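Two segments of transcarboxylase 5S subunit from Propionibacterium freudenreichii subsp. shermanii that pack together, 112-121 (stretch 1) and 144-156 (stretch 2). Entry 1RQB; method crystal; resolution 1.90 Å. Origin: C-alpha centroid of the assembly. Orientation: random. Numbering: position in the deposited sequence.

Stretch 1 (112-121) RHYNDEVVDR
Stretch 2 144-156: RNMAHAMAAVKKA

The strongest link between the two stretches is a hydrogen bond from H148 NE2 to D120 OD2, 2.9 Å long with an N-H...O angle of 157°. The H148 side chain, chi1 t and chi2 67°, presents its ring edge to the carboxylate, while D120 (chi1 -86°, chi2 -49°) starts sideways and brings its end nearer. The second carboxylate oxygen faces further along the partner helix: D120 OD1 forms a long salt bridge to K155 NZ at 4.0 Å and lies 3.6 Å from A152 CB. Water 2 reinforces this junction, donating to D120 OD1 (3.0 Å) and to H148 O (3.1 Å). K155 approaches D120 with a side chain that is t, t, m, t, kinked at chi3.

A second water joins the stretches at their N-terminal ends. Water 1 lies 2.7 Å from H113 ND1 and donates to N145 OD1 at 3.1 Å; H113 CE1 also approaches N145 OD1 directly, at 3.4 Å near the ring plane. Both residues have chi1 m.

The D120-H148 contacts join two helices: the first begins at D116 and continues beyond the stretch, and the second runs through to K155. They run in broadly the same direction, with an axial separation of 9.1 Å at closest approach and a crossing angle of -39°. Before the first helix, residues 112-115 are extended (psi 140 to 174°), and N115 caps it, its OD1 accepting from E117 N at 2.7 Å. CA-CA distances narrow along the register: H113-N145 8.6 Å, D116-H148 6.9 Å, V119-A149 6.1 Å and D120-A152 5.6 Å. Small alanines accompany the close approach.

Packing centres on H148. D116 CB (chi1 m) sits over one face, 3.7 Å from the ring centroid, in a CH-pi contact, and V119 CB lies at the edge, 4.0 Å from H148 CD2. V119, chi1 t, points toward the partner helix, placing CG1 3.9 Å from A149 CB in an apolar contact. The interface buries 373 Å² in total.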

ATOM      1  N   ARG A 112     -12.503 -18.277  26.725  1.00 17.75           N
ATOM      2  CA  ARG A 112     -13.615 -17.863  27.594  1.00 17.78           C
ATOM      3  C   ARG A 112     -13.108 -16.932  28.695  1.00 15.00           C
ATOM      4  O   ARG A 112     -11.909 -16.694  28.836  1.00 17.64           O
ATOM      5  CB  ARG A 112     -14.245 -19.075  28.291  1.00 20.17           C
ATOM      6  CG  ARG A 112     -13.260 -19.819  29.213  1.00 16.91           C
ATOM      7  CD  ARG A 112     -13.916 -20.966  29.961  1.00 24.17           C
ATOM      8  NE  ARG A 112     -12.955 -21.770  30.718  1.00 22.23           N
ATOM      9  CZ  ARG A 112     -12.551 -21.525  31.961  1.00 23.65           C
ATOM     10  NH1 ARG A 112     -13.019 -20.479  32.629  1.00 20.16           N
ATOM     11  NH2 ARG A 112     -11.684 -22.349  32.545  1.00 23.46           N
ATOM     12  N   HIS A 113     -14.042 -16.400  29.472  1.00 13.13           N
ATOM     13  CA  HIS A 113     -13.649 -15.561  30.611  1.00 15.82           C
ATOM     14  C   HIS A 113     -13.110 -16.496  31.694  1.00 16.73           C
ATOM     15  O   HIS A 113     -13.643 -17.588  31.891  1.00 18.92           O
ATOM     16  CB  HIS A 113     -14.855 -14.794  31.165  1.00 19.18           C
ATOM     17  CG  HIS A 113     -15.311 -13.673  30.290  1.00 22.33           C
ATOM     18  ND1 HIS A 113     -15.645 -12.432  30.787  1.00 26.52           N
ATOM     19  CD2 HIS A 113     -15.472 -13.594  28.947  1.00 29.00           C
ATOM     20  CE1 HIS A 113     -15.986 -11.635  29.789  1.00 26.16           C
ATOM     21  NE2 HIS A 113     -15.889 -12.316  28.662  1.00 24.70           N
ATOM     22  N   TYR A 114     -12.043 -16.083  32.366  1.00 13.26           N
ATOM     23  CA  TYR A 114     -11.475 -16.905  33.445  1.00 17.03           C
ATOM     24  C   TYR A 114     -11.676 -16.197  34.786  1.00 17.84           C
ATOM     25  O   TYR A 114     -11.886 -14.986  34.846  1.00 12.36           O
ATOM     26  CB  TYR A 114      -9.973 -17.124  33.239  1.00 16.65           C
ATOM     27  CG  TYR A 114      -9.661 -17.954  32.029  1.00 16.97           C
ATOM     28  CD1 TYR A 114      -9.541 -17.366  30.771  1.00 15.29           C
ATOM     29  CD2 TYR A 114      -9.568 -19.338  32.125  1.00 18.45           C
ATOM     30  CE1 TYR A 114      -9.342 -18.141  29.638  1.00 16.95           C
ATOM     31  CE2 TYR A 114      -9.379 -20.124  31.000  1.00 17.21           C
ATOM     32  CZ  TYR A 114      -9.268 -19.520  29.760  1.00 19.84           C
ATOM     33  OH  TYR A 114      -9.118 -20.292  28.640  1.00 21.00           O
ATOM     34  N   ASN A 115     -11.615 -16.986  35.855  1.00 18.50           N
ATOM     35  CA  ASN A 115     -11.706 -16.433  37.214  1.00 18.56           C
ATOM     36  C   ASN A 115     -10.504 -15.506  37.403  1.00 17.39           C
ATOM     37  O   ASN A 115      -9.445 -15.715  36.812  1.00 16.30           O
ATOM     38  CB  ASN A 115     -11.700 -17.576  38.246  1.00 19.82           C
ATOM     39  CG  ASN A 115     -11.463 -17.090  39.665  1.00 21.11           C
ATOM     40  OD1 ASN A 115     -10.321 -16.892  40.073  1.00 23.34           O
ATOM     41  ND2 ASN A 115     -12.541 -16.887  40.425  1.00 22.35           N
ATOM     42  N   ASP A 116     -10.681 -14.481  38.225  1.00 18.00           N
ATOM     43  CA  ASP A 116      -9.647 -13.468  38.482  1.00 19.48           C
ATOM     44  C   ASP A 116      -8.287 -14.074  38.839  1.00 22.05           C
ATOM     45  O   ASP A 116      -7.256 -13.511  38.474  1.00 19.29           O
ATOM     46  CB  ASP A 116     -10.093 -12.513  39.601  1.00 18.39           C
ATOM     47  CG  ASP A 116     -11.140 -11.493  39.130  1.00 26.77           C
ATOM     48  OD1 ASP A 116     -11.283 -11.291  37.898  1.00 20.63           O
ATOM     49  OD2 ASP A 116     -11.813 -10.876  39.994  1.00 25.11           O
ATOM     50  N   GLU A 117      -8.258 -15.207  39.540  1.00 18.45           N
ATOM     51  CA  GLU A 117      -6.975 -15.793  39.956  1.00 22.54           C
ATOM     52  C   GLU A 117      -6.170 -16.288  38.753  1.00 19.81           C
ATOM     53  O   GLU A 117      -4.940 -16.257  38.776  1.00 19.34           O
ATOM     54  CB  GLU A 117      -7.180 -16.965  40.920  1.00 28.17           C
ATOM     55  CG  GLU A 117      -7.755 -18.204  40.263  1.00 35.53           C
ATOM     56  CD  GLU A 117      -8.086 -19.309  41.252  1.00 36.43           C
ATOM     57  OE1 GLU A 117      -7.468 -19.371  42.341  1.00 32.62           O
ATOM     58  OE2 GLU A 117      -8.961 -20.129  40.920  1.00 38.39           O
ATOM     59  N   VAL A 118      -6.842 -16.787  37.722  1.00 17.86           N
ATOM     60  CA  VAL A 118      -6.115 -17.262  36.535  1.00 16.36           C
ATOM     61  C   VAL A 118      -5.498 -16.060  35.813  1.00 13.63           C
ATOM     62  O   VAL A 118      -4.368 -16.118  35.331  1.00 15.65           O
ATOM     63  CB  VAL A 118      -7.044 -18.006  35.559  1.00 18.99           C
ATOM     64  CG1 VAL A 118      -6.230 -18.538  34.359  1.00 15.92           C
ATOM     65  CG2 VAL A 118      -7.732 -19.157  36.278  1.00 20.07           C
ATOM     66  N   VAL A 119      -6.248 -14.965  35.745  1.00 14.17           N
ATOM     67  CA  VAL A 119      -5.748 -13.742  35.102  1.00 17.63           C
ATOM     68  C   VAL A 119      -4.522 -13.247  35.873  1.00 21.77           C
ATOM     69  O   VAL A 119      -3.510 -12.871  35.285  1.00 16.48           O
ATOM     70  CB  VAL A 119      -6.846 -12.645  35.085  1.00 17.99           C
ATOM     71  CG1 VAL A 119      -6.288 -11.339  34.542  1.00 20.40           C
ATOM     72  CG2 VAL A 119      -8.033 -13.107  34.241  1.00 19.19           C
ATOM     73  N   ASP A 120      -4.602 -13.272  37.204  1.00 19.40           N
ATOM     74  CA  ASP A 120      -3.482 -12.809  38.036  1.00 22.11           C
ATOM     75  C   ASP A 120      -2.225 -13.631  37.744  1.00 21.02           C
ATOM     76  O   ASP A 120      -1.142 -13.079  37.553  1.00 18.36           O
ATOM     77  CB  ASP A 120      -3.804 -12.926  39.533  1.00 27.94           C
ATOM     78  CG  ASP A 120      -4.552 -11.718  40.071  1.00 39.77           C
ATOM     79  OD1 ASP A 120      -4.101 -10.578  39.801  1.00 44.97           O
ATOM     80  OD2 ASP A 120      -5.579 -11.905  40.772  1.00 40.96           O
ATOM     81  N   ARG A 121      -2.374 -14.950  37.720  1.00 15.75           N
ATOM     82  CA  ARG A 121      -1.222 -15.836  37.491  1.00 13.62           C
ATOM     83  C   ARG A 121      -0.643 -15.680  36.085  1.00 14.03           C
ATOM     84  O   ARG A 121       0.573 -15.737  35.914  1.00 12.97           O
ATOM     85  CB  ARG A 121      -1.604 -17.288  37.732  1.00 18.24           C
ATOM     86  CG  ARG A 121      -1.860 -17.584  39.212  1.00 22.59           C
ATOM     87  CD  ARG A 121      -2.224 -19.029  39.409  1.00 29.51           C
ATOM     88  NE  ARG A 121      -2.364 -19.392  40.818  1.00 30.48           N
ATOM     89  CZ  ARG A 121      -1.349 -19.755  41.604  1.00 31.48           C
ATOM     90  NH1 ARG A 121      -0.111 -19.804  41.124  1.00 31.49           N
ATOM     91  NH2 ARG A 121      -1.576 -20.092  42.867  1.00 29.03           N
ATOM     92  N   ARG A 144     -14.952  -3.156  32.088  1.00 18.22           N
ATOM     93  CA  ARG A 144     -14.996  -4.072  33.239  1.00 19.23           C
ATOM     94  C   ARG A 144     -14.239  -5.365  32.929  1.00 17.33           C
ATOM     95  O   ARG A 144     -13.661  -5.975  33.827  1.00 17.91           O
ATOM     96  CB  ARG A 144     -16.444  -4.387  33.597  1.00 18.83           C
ATOM     97  CG  ARG A 144     -17.246  -3.139  33.904  1.00 24.31           C
ATOM     98  CD  ARG A 144     -18.684  -3.494  34.213  1.00 28.72           C
ATOM     99  NE  ARG A 144     -19.291  -4.232  33.111  1.00 27.04           N
ATOM    100  CZ  ARG A 144     -20.509  -4.761  33.152  1.00 32.83           C
ATOM    101  NH1 ARG A 144     -21.256  -4.632  34.244  1.00 29.76           N
ATOM    102  NH2 ARG A 144     -20.978  -5.426  32.105  1.00 29.09           N
ATOM    103  N   ASN A 145     -14.244  -5.790  31.666  1.00 15.91           N
ATOM    104  CA  ASN A 145     -13.537  -7.017  31.271  1.00 14.99           C
ATOM    105  C   ASN A 145     -12.028  -6.775  31.197  1.00 15.29           C
ATOM    106  O   ASN A 145     -11.248  -7.723  31.105  1.00 14.96           O
ATOM    107  CB  ASN A 145     -14.015  -7.519  29.905  1.00 14.61           C
ATOM    108  CG  ASN A 145     -15.418  -8.070  29.948  1.00 15.62           C
ATOM    109  OD1 ASN A 145     -15.890  -8.502  30.998  1.00 19.90           O
ATOM    110  ND2 ASN A 145     -16.087  -8.080  28.804  1.00 19.36           N
HETATM  111  N   MSE A 146     -11.611  -5.518  31.254  1.00 14.00           N
HETATM  112  CA  MSE A 146     -10.178  -5.205  31.162  1.00 12.22           C
HETATM  113  C   MSE A 146      -9.588  -4.858  32.531  1.00 17.22           C
HETATM  114  O   MSE A 146      -8.385  -4.998  32.747  1.00 11.48           O
HETATM  115  CB  MSE A 146      -9.963  -3.998  30.230  1.00 15.40           C
HETATM  116  CG  MSE A 146     -10.456  -4.192  28.796  1.00 17.14           C
HETATM  117 SE   MSE A 146     -10.027  -2.642  27.680  1.00 28.53          SE
HETATM  118  CE  MSE A 146     -11.822  -1.984  27.295  1.00 20.61           C
ATOM    119  N   ALA A 147     -10.450  -4.414  33.439  1.00 18.89           N
ATOM    120  CA  ALA A 147     -10.076  -3.911  34.769  1.00 17.15           C
ATOM    121  C   ALA A 147      -9.154  -4.837  35.566  1.00 17.24           C
ATOM    122  O   ALA A 147      -8.147  -4.381  36.105  1.00 16.37           O
ATOM    123  CB  ALA A 147     -11.340  -3.604  35.579  1.00 21.45           C
ATOM    124  N   HIS A 148      -9.469  -6.122  35.674  1.00 16.55           N
ATOM    125  CA  HIS A 148      -8.620  -6.971  36.524  1.00 14.69           C
ATOM    126  C   HIS A 148      -7.241  -7.230  35.913  1.00 16.44           C
ATOM    127  O   HIS A 148      -6.241  -7.250  36.629  1.00 12.74           O
ATOM    128  CB  HIS A 148      -9.286  -8.302  36.837  1.00 19.67           C
ATOM    129  CG  HIS A 148      -8.640  -9.018  37.983  1.00 21.25           C
ATOM    130  ND1 HIS A 148      -8.691  -8.543  39.277  1.00 23.76           N
ATOM    131  CD2 HIS A 148      -7.870 -10.131  38.021  1.00 18.95           C
ATOM    132  CE1 HIS A 148      -7.978  -9.333  40.062  1.00 26.55           C
ATOM    133  NE2 HIS A 148      -7.469 -10.304  39.324  1.00 22.96           N
ATOM    134  N   ALA A 149      -7.180  -7.458  34.605  1.00 12.81           N
ATOM    135  CA  ALA A 149      -5.892  -7.733  33.950  1.00 13.47           C
ATOM    136  C   ALA A 149      -4.970  -6.525  34.127  1.00 15.17           C
ATOM    137  O   ALA A 149      -3.780  -6.659  34.413  1.00 14.03           O
ATOM    138  CB  ALA A 149      -6.109  -8.008  32.450  1.00 11.10           C
HETATM  139  N   MSE A 150      -5.533  -5.337  33.992  1.00 16.11           N
HETATM  140  CA  MSE A 150      -4.703  -4.130  34.106  1.00 19.53           C
HETATM  141  C   MSE A 150      -4.216  -3.903  35.537  1.00 18.22           C
HETATM  142  O   MSE A 150      -3.122  -3.378  35.736  1.00 17.25           O
HETATM  143  CB  MSE A 150      -5.459  -2.936  33.585  1.00 23.01           C
HETATM  144  CG  MSE A 150      -5.662  -3.111  32.122  1.00 28.78           C
HETATM  145 SE   MSE A 150      -5.671  -1.434  31.350  1.00 55.53          SE
HETATM  146  CE  MSE A 150      -7.514  -1.291  31.500  1.00  6.70           C
ATOM    147  N   ALA A 151      -5.021  -4.275  36.521  1.00 11.85           N
ATOM    148  CA  ALA A 151      -4.575  -4.125  37.914  1.00 14.96           C
ATOM    149  C   ALA A 151      -3.414  -5.093  38.150  1.00 14.00           C
ATOM    150  O   ALA A 151      -2.459  -4.787  38.863  1.00 12.74           O
ATOM    151  CB  ALA A 151      -5.716  -4.439  38.877  1.00 11.98           C
ATOM    152  N   ALA A 152      -3.514  -6.271  37.541  1.00 18.98           N
ATOM    153  CA  ALA A 152      -2.459  -7.286  37.676  1.00 15.88           C
ATOM    154  C   ALA A 152      -1.182  -6.782  36.999  1.00 16.08           C
ATOM    155  O   ALA A 152      -0.073  -7.042  37.463  1.00 13.62           O
ATOM    156  CB  ALA A 152      -2.916  -8.598  37.053  1.00 14.67           C
ATOM    157  N   VAL A 153      -1.328  -6.049  35.901  1.00 12.86           N
ATOM    158  CA  VAL A 153      -0.140  -5.522  35.214  1.00 11.43           C
ATOM    159  C   VAL A 153       0.540  -4.472  36.096  1.00 14.65           C
ATOM    160  O   VAL A 153       1.766  -4.436  36.201  1.00 15.53           O
ATOM    161  CB  VAL A 153      -0.520  -4.921  33.835  1.00 13.08           C
ATOM    162  CG1 VAL A 153       0.663  -4.174  33.235  1.00 10.31           C
ATOM    163  CG2 VAL A 153      -0.956  -6.044  32.902  1.00  9.83           C
ATOM    164  N   LYS A 154      -0.257  -3.622  36.740  1.00 14.95           N
ATOM    165  CA  LYS A 154       0.298  -2.582  37.620  1.00 18.88           C
ATOM    166  C   LYS A 154       0.973  -3.241  38.827  1.00 18.39           C
ATOM    167  O   LYS A 154       2.011  -2.783  39.298  1.00 19.67           O
ATOM    168  CB  LYS A 154      -0.807  -1.625  38.098  1.00 21.83           C
ATOM    169  CG  LYS A 154      -1.516  -0.885  36.972  1.00 31.58           C
ATOM    170  CD  LYS A 154      -0.522  -0.102  36.111  1.00 35.98           C
ATOM    171  CE  LYS A 154       0.249   0.926  36.936  1.00 41.98           C
ATOM    172  NZ  LYS A 154       1.324   1.613  36.159  1.00 41.79           N
ATOM    173  N   LYS A 155       0.371  -4.313  39.328  1.00 19.49           N
ATOM    174  CA  LYS A 155       0.934  -5.043  40.474  1.00 23.56           C
ATOM    175  C   LYS A 155       2.332  -5.547  40.110  1.00 25.60           C
ATOM    176  O   LYS A 155       3.253  -5.501  40.924  1.00 25.70           O
ATOM    177  CB  LYS A 155       0.055  -6.245  40.832  1.00 26.10           C
ATOM    178  CG  LYS A 155       0.618  -7.086  41.988  1.00 31.96           C
ATOM    179  CD  LYS A 155      -0.213  -8.334  42.268  1.00 35.84           C
ATOM    180  CE  LYS A 155      -1.656  -7.990  42.628  1.00 41.76           C
ATOM    181  NZ  LYS A 155      -2.413  -9.182  43.110  1.00 43.29           N
ATOM    182  N   ALA A 156       2.487  -6.016  38.875  1.00 23.15           N
ATOM    183  CA  ALA A 156       3.775  -6.552  38.410  1.00 21.22           C
ATOM    184  C   ALA A 156       4.751  -5.417  38.096  1.00 19.18           C
ATOM    185  O   ALA A 156       5.906  -5.662  37.752  1.00 22.36           O
ATOM    186  CB  ALA A 156       3.562  -7.421  37.177  1.00 21.09           C
TER
HETATM  187  O   HOH W   1     -15.553 -10.860  33.013  1.00 19.85           O
HETATM  188  O   HOH W   2      -5.228  -7.758  39.529  1.00 36.23           O